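Local structure of tyrosine-protein phosphatase non-receptor type 18 (Homo sapiens, 2OC3) at residues Val69-Gln74 against Tyr90-Phe95; Val130-Cys135 against Leu229-Ser234; Ala235-Thr240 against Arg275-Gln280. The protein dephosphorylates phosphotyrosine in proteins through this catalytic domain, acting differentially on autophosphorylated tyrosine kinases known to be overexpressed in tumour tissue. All coordinates share one frame; numbering follows the deposited sequence.

Contact 1 of 3, residues Val69-Gln74 against Tyr90-Phe95; sequences VLPYDQ and YINGNF
Pro-71 meets three polar side chains, those of Tyr-90, Asn-92 and Asn-94: Tyr-90 and Asn-92 both come up to CD, whereas Asn-94 meets CB. Tyr-90 comes tip to tip: its OH lies 3.0 Å from Pro-71 CD, while CE1 rests against CG. The phenol oxygen itself is hydrogen-bonded to Asn-64. Asn-92 crosses the proline ring obliquely. With CG anti to its backbone N (chi1 -167°), its amide reaches past Pro-71 CD, and ND2 donates to Val-69 O at 2.9 Å; the acceptor lies in the amide plane, whereas the donor is tilted 34° from the carbonyl plane. Asn-94 points toward the loop, its OD1 3.3 Å from Pro-71 CB. Its ND2 makes a weak, bent bond of 3.0 Å to Tyr-72 O and a further bond to Thr-75 OG1. The two amide oxygens, Asn-92 OD1 and Asn-94 OD1, both accept from Arg-275 NH1, which fixes the way round of each amide. The chain turns a corner at Asn-92, the centre of an inverse gamma turn. The arrangement belongs to the Tyr-Ile-Asn-Gly-Asn segment of the classical tyrosine phosphatase domain, whose asparagines here tie the largely buried 69-72 loop to the edge of the central sheet.

Contact 2 of 3, residues Val130-Cys135 against Leu229-Ser234; sequences VILMAC and LCVHCS
Val-130 to Met-133 and Leu-229 to His-232 run side by side as parallel strands; the axes of these short strands approach to 4.7 Å and lie 15° from parallel. Four backbone hydrogen bonds join the segments in the usual parallel ladder: Cys-230 N to Val-130 O, Leu-132 N to Cys-230 O, His-232 N to Leu-132 O and, just past the strand end, Ala-134 N to His-232 O. Three of the CA-H groups, those of Ile-131, Val-231 and Met-133, add close contacts to carbonyl oxygens.

Apolar packing covers the two faces of this pair. On one, Leu-132 CD1 lies 4.2 Å from Val-231 CG2, and helices 209-222 and 238-254 close over that side. On the other, Ile-131 CG1 meets Cys-230 CB. Near the start of the strands, Leu-229 CD2 touches Val-130 CB at 3.9 Å; beyond their ends, Cys-135 SG packs 3.6 Å from Cys-233 C.

The aromatic contacts centre on His-232. Its CG stands between the backbone N and the carbonyl carbon (chi1 76°), which swings the imidazole across to the neighbouring strand. Met-133 CA lies over one ring face in a CH-pi contact, 4.1 Å from the centroid, while CG of the same residue presses on CE1 at 3.3 Å. Ile-131 CG2 approaches the ring edge in plane.

Polar bonds hold the imidazole at both nitrogens. ND1 donates to Cys-233 O at 3.0 Å, nearly straight at 169° and on a carbonyl lone pair, and NE2 bonds to the hydroxyl of Tyr-148. The geometry is consistent with His-232 acting as a second-shell residue that holds the carbonyl of Cys-233, the predicted phosphocysteine nucleophile, where the strand passes into the phosphate-binding loop.

Contact 3 of 3, residues Ala235-Thr240 against Arg275-Gln280; sequences AGCGRT and RPAAVQ
Arg-275 holds the loop at Ala-235 and Gly-236 through two neighbouring N-H groups of its guanidinium. The side chain leaves the backbone with CG anti to N (chi1 -180°) and then bends at chi2 (72°), which lays CG and CD along Gly-236 O and presents one edge of the flat group to the two carbonyls. NE donates to Gly-236 O at 2.8 Å and NH2 to Ala-235 O at 2.9 Å. Both acceptors lie close to the guanidinium plane, but the carbonyls are turned differently: NH2 lies in the carbonyl plane of Ala-235, whereas NE stands above that of Gly-236. NH1 is engaged elsewhere, by the segment 90-95.

The residues 235-239 form part of the phosphate-binding loop, the P-loop of the family's signature motif, which begins at Cys-233 and ends at Arg-239, and helix 238-254 starts from it. Arg-275 bonds to carbonyls of this loop, whose residues, with Gln-280 and Asp-201, probably bind the substrate.

Cys-237 directs SG beside its backbone N and anti to the carbonyl carbon (chi1 -59°); the sulfur comes 3.2 Å from Pro-276 O, and CB packs against Ala-277 CB at 3.8 Å. These partners lie in the type II turn from Arg-275 to Ala-278. Ala-278 CA and, through a weak bond, Val-279 N approach Cys-237 O. Gly-238 CA lies against Gln-280 CB at 3.7 Å. From there the Gln-280 chain runs extended and carries OE1 alongside the loop. A water links the two, accepting from Gly-238 N at 2.9 Å and donating to Gln-280 OE1 at 3.1 Å.

In the fold
The three contacts come in series along the chain and lie within one phosphatase domain. Contact 2 is nearest the middle, about 5 Å from the chain's centre, in the mixed central sheet, which contact 1 also reaches through strand 93-97. Their centres are about 15 Å apart and they do not touch. Contact 3, with its centre about 12 Å from that of contact 1 and 11 Å from that of contact 2, touches both: Arg-275 reaches the asparagines of 90-95, and Arg-239 reaches Ala-134 O. Strand 229-232 and helix 238-254 follow each other in the chain, so the catalytic loop between them is tied both to the end of the sheet, at Ala-134, and to 275-280.

Contact 1 of 3, residues Val69-Gln74 against Tyr90-Phe95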
loop_
_atom_site.group_PDB
_atom_site.type_symbol
_atom_site.label_atom_id
_atom_site.label_comp_id
_atom_site.label_asym_id
_atom_site.label_seq_id
_atom_site.Cartn_x
_atom_site.Cartn_y
_atom_site.Cartn_z
ATOM N N VAL A 69 4.835 -6.470 13.267
ATOM C CA VAL A 69 4.703 -5.370 12.312
ATOM C C VAL A 69 4.101 -4.161 13.020
ATOM O O VAL A 69 2.915 -4.094 13.278
ATOM C CB VAL A 69 3.852 -5.739 11.076
ATOM C CG1 VAL A 69 3.782 -4.559 10.165
ATOM C CG2 VAL A 69 4.494 -6.936 10.337
ATOM N N LEU A 70 4.977 -3.232 13.378
ATOM C CA LEU A 70 4.581 -1.977 14.004
ATOM C C LEU A 70 5.013 -0.806 13.140
ATOM O O LEU A 70 6.131 -0.809 12.645
ATOM C CB LEU A 70 5.271 -1.863 15.365
ATOM C CG LEU A 70 4.989 -2.992 16.374
ATOM C CD1 LEU A 70 5.878 -2.820 17.625
ATOM C CD2 LEU A 70 3.541 -3.053 16.700
ATOM N N PRO A 71 4.180 0.216 13.022
ATOM C CA PRO A 71 4.543 1.328 12.162
ATOM C C PRO A 71 5.672 2.127 12.802
ATOM O O PRO A 71 5.700 2.349 14.011
ATOM C CB PRO A 71 3.244 2.169 12.135
ATOM C CG PRO A 71 2.624 1.917 13.460
ATOM C CD PRO A 71 2.896 0.460 13.712
ATOM N N TYR A 72 6.596 2.608 11.994
ATOM C CA TYR A 72 7.661 3.443 12.559
ATOM C C TYR A 72 7.045 4.757 12.970
ATOM O O TYR A 72 6.246 5.341 12.249
ATOM C CB TYR A 72 8.715 3.728 11.507
ATOM C CG TYR A 72 9.432 2.475 11.005
ATOM C CD1 TYR A 72 9.808 1.493 11.913
ATOM C CD2 TYR A 72 9.756 2.287 9.653
ATOM C CE1 TYR A 72 10.487 0.355 11.518
ATOM C CE2 TYR A 72 10.460 1.111 9.259
ATOM C CZ TYR A 72 10.816 0.181 10.219
ATOM O OH TYR A 72 11.480 -1.036 9.912
ATOM N N ASP A 73 7.389 5.234 14.153
ATOM C CA ASP A 73 6.859 6.523 14.618
ATOM C C ASP A 73 7.154 7.671 13.667
ATOM O O ASP A 73 6.399 8.628 13.600
ATOM C CB ASP A 73 7.507 6.876 15.965
ATOM C CG ASP A 73 7.154 5.893 17.095
ATOM O OD1 ASP A 73 5.946 5.564 17.255
ATOM O OD2 ASP A 73 8.068 5.461 17.851
ATOM N N GLN A 74 8.300 7.618 13.007
ATOM C CA GLN A 74 8.803 8.757 12.240
ATOM C C GLN A 74 7.918 9.169 11.059
ATOM O O GLN A 74 7.968 10.312 10.599
ATOM C CB GLN A 74 10.209 8.459 11.743
ATOM C CG GLN A 74 11.271 8.402 12.833
ATOM C CD GLN A 74 11.116 7.285 13.804
ATOM O OE1 GLN A 74 10.728 6.155 13.474
ATOM N NE2 GLN A 74 11.489 7.584 15.092
ATOM N N TYR A 90 -4.243 6.587 16.533
ATOM C CA TYR A 90 -3.421 5.472 16.110
ATOM C C TYR A 90 -4.072 4.601 15.017
ATOM O O TYR A 90 -5.208 4.166 15.123
ATOM C CB TYR A 90 -3.021 4.573 17.277
ATOM C CG TYR A 90 -2.140 3.462 16.824
ATOM C CD1 TYR A 90 -0.767 3.655 16.624
ATOM C CD2 TYR A 90 -2.672 2.243 16.495
ATOM C CE1 TYR A 90 0.064 2.652 16.183
ATOM C CE2 TYR A 90 -1.815 1.176 16.070
ATOM C CZ TYR A 90 -0.458 1.401 15.905
ATOM O OH TYR A 90 0.440 0.446 15.472
ATOM N N ILE A 91 -3.274 4.358 13.978
ATOM C CA ILE A 91 -3.550 3.280 13.000
ATOM C C ILE A 91 -2.232 2.665 12.595
ATOM O O ILE A 91 -1.188 3.324 12.545
ATOM C CB ILE A 91 -4.353 3.784 11.755
ATOM C CG1 ILE A 91 -4.832 2.573 10.920
ATOM C CG2 ILE A 91 -3.544 4.735 10.920
ATOM C CD1 ILE A 91 -5.971 2.880 9.955
ATOM N N ASN A 92 -2.250 1.364 12.329
ATOM C CA ASN A 92 -1.059 0.714 11.820
ATOM C C ASN A 92 -0.894 1.064 10.353
ATOM O O ASN A 92 -1.429 0.393 9.460
ATOM C CB ASN A 92 -1.074 -0.798 12.062
ATOM C CG ASN A 92 0.273 -1.426 11.824
ATOM O OD1 ASN A 92 0.930 -1.124 10.844
ATOM N ND2 ASN A 92 0.675 -2.334 12.722
ATOM N N GLY A 93 -0.202 2.175 10.105
ATOM C CA GLY A 93 0.021 2.666 8.756
ATOM C C GLY A 93 1.074 3.746 8.760
ATOM O O GLY A 93 1.312 4.418 9.772
ATOM N N ASN A 94 1.728 3.894 7.608
ATOM C CA ASN A 94 2.812 4.864 7.423
ATOM C C ASN A 94 2.662 5.579 6.091
ATOM O O ASN A 94 2.245 4.983 5.099
ATOM C CB ASN A 94 4.194 4.203 7.436
ATOM C CG ASN A 94 4.528 3.613 8.769
ATOM O OD1 ASN A 94 4.244 2.448 9.038
ATOM N ND2 ASN A 94 5.136 4.418 9.638
ATOM N N PHE A 95 3.034 6.856 6.059
ATOM C CA PHE A 95 3.183 7.574 4.816
ATOM C C PHE A 95 4.461 7.169 4.121
ATOM O O PHE A 95 5.493 6.948 4.792
ATOM C CB PHE A 95 3.215 9.083 5.080
ATOM C CG PHE A 95 1.885 9.665 5.451
ATOM C CD1 PHE A 95 0.910 9.833 4.500
ATOM C CD2 PHE A 95 1.589 10.087 6.750
ATOM C CE1 PHE A 95 -0.326 10.411 4.798
ATOM C CE2 PHE A 95 0.301 10.654 7.044
ATOM C CZ PHE A 95 -0.610 10.791 6.072
#

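Contact 2 of 3, residues Val130-Cys135 against Leu229-Ser234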
loop_
_atom_site.group_PDB
_atom_site.type_symbol
_atom_site.label_atom_id
_atom_site.label_comp_id
_atom_site.label_asym_id
_atom_site.label_seq_id
_atom_site.Cartn_x
_atom_site.Cartn_y
_atom_site.Cartn_z
ATOM N N VAL A 130 -8.503 6.544 -4.261
ATOM C CA VAL A 130 -8.256 5.157 -4.740
ATOM C C VAL A 130 -7.568 4.346 -3.641
ATOM O O VAL A 130 -6.583 4.798 -3.033
ATOM C CB VAL A 130 -7.378 5.145 -5.979
ATOM C CG1 VAL A 130 -7.304 3.757 -6.582
ATOM C CG2 VAL A 130 -7.901 6.088 -7.042
ATOM N N ILE A 131 -8.131 3.176 -3.372
ATOM C CA ILE A 131 -7.548 2.156 -2.511
ATOM C C ILE A 131 -7.049 0.989 -3.364
ATOM O O ILE A 131 -7.795 0.531 -4.283
ATOM C CB ILE A 131 -8.580 1.613 -1.541
ATOM C CG1 ILE A 131 -9.183 2.717 -0.667
ATOM C CG2 ILE A 131 -8.006 0.473 -0.633
ATOM C CD1 ILE A 131 -10.436 2.262 0.069
ATOM N N LEU A 132 -5.830 0.523 -3.131
ATOM C CA LEU A 132 -5.320 -0.671 -3.773
ATOM C C LEU A 132 -5.151 -1.716 -2.694
ATOM O O LEU A 132 -4.374 -1.495 -1.778
ATOM C CB LEU A 132 -3.978 -0.409 -4.444
ATOM C CG LEU A 132 -3.938 0.552 -5.648
ATOM C CD1 LEU A 132 -3.894 1.998 -5.274
ATOM C CD2 LEU A 132 -2.745 0.229 -6.563
ATOM N N MET A 133 -5.797 -2.864 -2.854
ATOM C CA MET A 133 -5.799 -3.970 -1.892
ATOM C C MET A 133 -5.102 -5.151 -2.574
ATOM O O MET A 133 -5.527 -5.591 -3.655
ATOM C CB MET A 133 -7.234 -4.377 -1.512
ATOM C CG MET A 133 -7.301 -5.654 -0.719
ATOM S SD MET A 133 -8.965 -5.852 -0.075
ATOM C CE MET A 133 -8.856 -7.425 0.791
ATOM N N ALA A 134 -4.010 -5.655 -1.986
ATOM C CA ALA A 134 -3.237 -6.715 -2.614
ATOM C C ALA A 134 -3.312 -7.989 -1.834
ATOM O O ALA A 134 -2.274 -8.641 -1.642
ATOM C CB ALA A 134 -1.741 -6.314 -2.740
ATOM N N CYS A 135 -4.494 -8.336 -1.357
ATOM C CA CYS A 135 -4.713 -9.616 -0.704
ATOM C C CYS A 135 -6.196 -9.935 -0.817
ATOM O O CYS A 135 -6.999 -9.132 -1.270
ATOM C CB CYS A 135 -4.261 -9.588 0.763
ATOM S SG CYS A 135 -5.257 -8.647 1.890
ATOM N N LEU A 229 -2.539 7.782 -2.494
ATOM C CA LEU A 229 -3.105 6.463 -2.759
ATOM C C LEU A 229 -3.059 5.702 -1.450
ATOM O O LEU A 229 -2.056 5.756 -0.737
ATOM C CB LEU A 229 -2.306 5.714 -3.812
ATOM C CG LEU A 229 -2.252 6.267 -5.235
ATOM C CD1 LEU A 229 -1.294 5.468 -6.070
ATOM C CD2 LEU A 229 -3.615 6.200 -5.871
ATOM N N CYS A 230 -4.099 4.948 -1.146
ATOM C CA CYS A 230 -4.136 4.074 0.042
ATOM C C CYS A 230 -3.843 2.655 -0.439
ATOM O O CYS A 230 -4.592 2.105 -1.239
ATOM C CB CYS A 230 -5.488 4.135 0.695
ATOM S SG CYS A 230 -5.552 3.057 2.175
ATOM N N VAL A 231 -2.734 2.084 0.006
ATOM C CA VAL A 231 -2.252 0.777 -0.472
ATOM C C VAL A 231 -2.159 -0.149 0.718
ATOM O O VAL A 231 -1.585 0.219 1.746
ATOM C CB VAL A 231 -0.900 0.887 -1.201
ATOM C CG1 VAL A 231 -0.526 -0.458 -1.843
ATOM C CG2 VAL A 231 -0.907 2.032 -2.288
ATOM N N HIS A 232 -2.688 -1.351 0.606
ATOM C CA HIS A 232 -2.601 -2.283 1.715
ATOM C C HIS A 232 -2.620 -3.714 1.236
ATOM O O HIS A 232 -3.052 -3.989 0.137
ATOM C CB HIS A 232 -3.708 -2.082 2.753
ATOM C CG HIS A 232 -5.051 -2.606 2.334
ATOM N ND1 HIS A 232 -5.492 -3.893 2.618
ATOM C CD2 HIS A 232 -6.080 -1.986 1.709
ATOM C CE1 HIS A 232 -6.721 -4.036 2.149
ATOM N NE2 HIS A 232 -7.116 -2.884 1.615
ATOM N N CYS A 233 -2.102 -4.608 2.071
ATOM C CA CYS A 233 -2.228 -6.029 1.890
ATOM C C CYS A 233 -2.724 -6.536 3.230
ATOM O O CYS A 233 -3.671 -5.943 3.772
ATOM C CB CYS A 233 -0.968 -6.625 1.327
ATOM S SG CYS A 233 0.578 -6.273 2.203
ATOM N N SER A 234 -2.230 -7.662 3.724
ATOM C CA SER A 234 -2.614 -8.061 5.073
ATOM C C SER A 234 -1.758 -7.314 6.114
ATOM O O SER A 234 -2.301 -6.613 6.939
ATOM C CB SER A 234 -2.510 -9.569 5.235
ATOM O OG SER A 234 -2.929 -10.003 6.514
#

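Contact 3 of 3, residues Ala235-Thr240 against Arg275-Gln280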
loop_
_atom_site.group_PDB
_atom_site.type_symbol
_atom_site.label_atom_id
_atom_site.label_comp_id
_atom_site.label_asym_id
_atom_site.label_seq_id
_atom_site.Cartn_x
_atom_site.Cartn_y
_atom_site.Cartn_z
ATOM N N ALA A 235 -0.446 -7.502 6.086
ATOM C CA ALA A 235 0.424 -6.747 7.006
ATOM C C ALA A 235 0.712 -5.335 6.583
ATOM O O ALA A 235 1.086 -4.515 7.425
ATOM C CB ALA A 235 1.744 -7.497 7.256
ATOM N N GLY A 236 0.595 -5.064 5.289
ATOM C CA GLY A 236 0.960 -3.737 4.762
ATOM C C GLY A 236 2.437 -3.554 4.473
ATOM O O GLY A 236 2.899 -2.408 4.468
ATOM N N CYS A 237 3.140 -4.651 4.168
ATOM C CA CYS A 237 4.586 -4.655 4.020
ATOM C C CYS A 237 5.071 -5.100 2.626
ATOM O O CYS A 237 5.556 -4.293 1.833
ATOM C CB CYS A 237 5.195 -5.527 5.130
ATOM S SG CYS A 237 4.790 -4.970 6.811
ATOM N N GLY A 238 4.996 -6.379 2.342
ATOM C CA GLY A 238 5.629 -6.923 1.197
ATOM C C GLY A 238 4.962 -6.566 -0.095
ATOM O O GLY A 238 5.536 -5.877 -0.967
ATOM N N ARG A 239 3.733 -7.040 -0.273
ATOM C CA ARG A 239 3.026 -6.770 -1.480
ATOM C C ARG A 239 2.732 -5.287 -1.626
ATOM O O ARG A 239 2.815 -4.727 -2.716
ATOM C CB ARG A 239 1.727 -7.571 -1.507
ATOM C CG ARG A 239 1.929 -9.108 -1.425
ATOM C CD ARG A 239 0.576 -9.801 -1.326
ATOM N NE ARG A 239 0.675 -11.140 -0.808
ATOM C CZ ARG A 239 -0.401 -11.866 -0.539
ATOM N NH1 ARG A 239 -1.604 -11.387 -0.769
ATOM N NH2 ARG A 239 -0.263 -13.106 -0.062
ATOM N N THR A 240 2.398 -4.651 -0.514
ATOM C CA THR A 240 2.161 -3.213 -0.491
ATOM C C THR A 240 3.399 -2.474 -1.005
ATOM O O THR A 240 3.295 -1.523 -1.811
ATOM C CB THR A 240 1.805 -2.788 0.921
ATOM O OG1 THR A 240 0.483 -3.263 1.254
ATOM C CG2 THR A 240 1.830 -1.298 1.070
ATOM N N ARG A 275 8.095 2.419 5.664
ATOM C CA ARG A 275 7.160 1.368 6.077
ATOM C C ARG A 275 7.955 0.093 6.337
ATOM O O ARG A 275 8.753 -0.315 5.506
ATOM C CB ARG A 275 6.144 1.128 4.979
ATOM C CG ARG A 275 5.086 0.044 5.279
ATOM C CD ARG A 275 4.058 0.458 6.315
ATOM N NE ARG A 275 3.218 -0.686 6.711
ATOM C CZ ARG A 275 2.493 -0.743 7.828
ATOM N NH1 ARG A 275 2.536 0.198 8.758
ATOM N NH2 ARG A 275 1.739 -1.813 8.065
ATOM N N PRO A 276 7.791 -0.521 7.518
ATOM C CA PRO A 276 8.538 -1.727 7.833
ATOM C C PRO A 276 8.388 -2.808 6.750
ATOM O O PRO A 276 7.287 -3.016 6.264
ATOM C CB PRO A 276 7.888 -2.224 9.132
ATOM C CG PRO A 276 7.091 -1.149 9.637
ATOM C CD PRO A 276 6.894 -0.108 8.608
ATOM N N ALA A 277 9.511 -3.417 6.391
ATOM C CA ALA A 277 9.552 -4.573 5.496
ATOM C C ALA A 277 8.941 -4.336 4.132
ATOM O O ALA A 277 8.499 -5.290 3.467
ATOM C CB ALA A 277 8.893 -5.773 6.172
ATOM N N ALA A 278 8.931 -3.066 3.679
ATOM C CA ALA A 278 8.441 -2.761 2.323
ATOM C C ALA A 278 9.318 -3.570 1.341
ATOM O O ALA A 278 10.524 -3.418 1.289
ATOM C CB ALA A 278 8.519 -1.254 2.032
ATOM N N VAL A 279 8.667 -4.437 0.594
ATOM C CA VAL A 279 9.280 -5.436 -0.270
ATOM C C VAL A 279 9.992 -6.432 0.671
ATOM O O VAL A 279 11.123 -6.209 1.099
ATOM C CB VAL A 279 10.216 -4.869 -1.345
ATOM C CG1 VAL A 279 10.662 -6.002 -2.256
ATOM C CG2 VAL A 279 9.542 -3.788 -2.136
ATOM N N GLN A 280 9.310 -7.504 1.022
ATOM C CA GLN A 280 9.696 -8.327 2.132
ATOM C C GLN A 280 10.616 -9.480 1.729
ATOM O O GLN A 280 11.468 -9.900 2.522
ATOM C CB GLN A 280 8.422 -8.858 2.778
ATOM C CG GLN A 280 8.613 -9.482 4.121
ATOM C CD GLN A 280 7.335 -9.403 4.925
ATOM O OE1 GLN A 280 6.233 -9.300 4.371
ATOM N NE2 GLN A 280 7.475 -9.413 6.234
HETATM O O HOH W 1 3.440 -8.032 4.213
#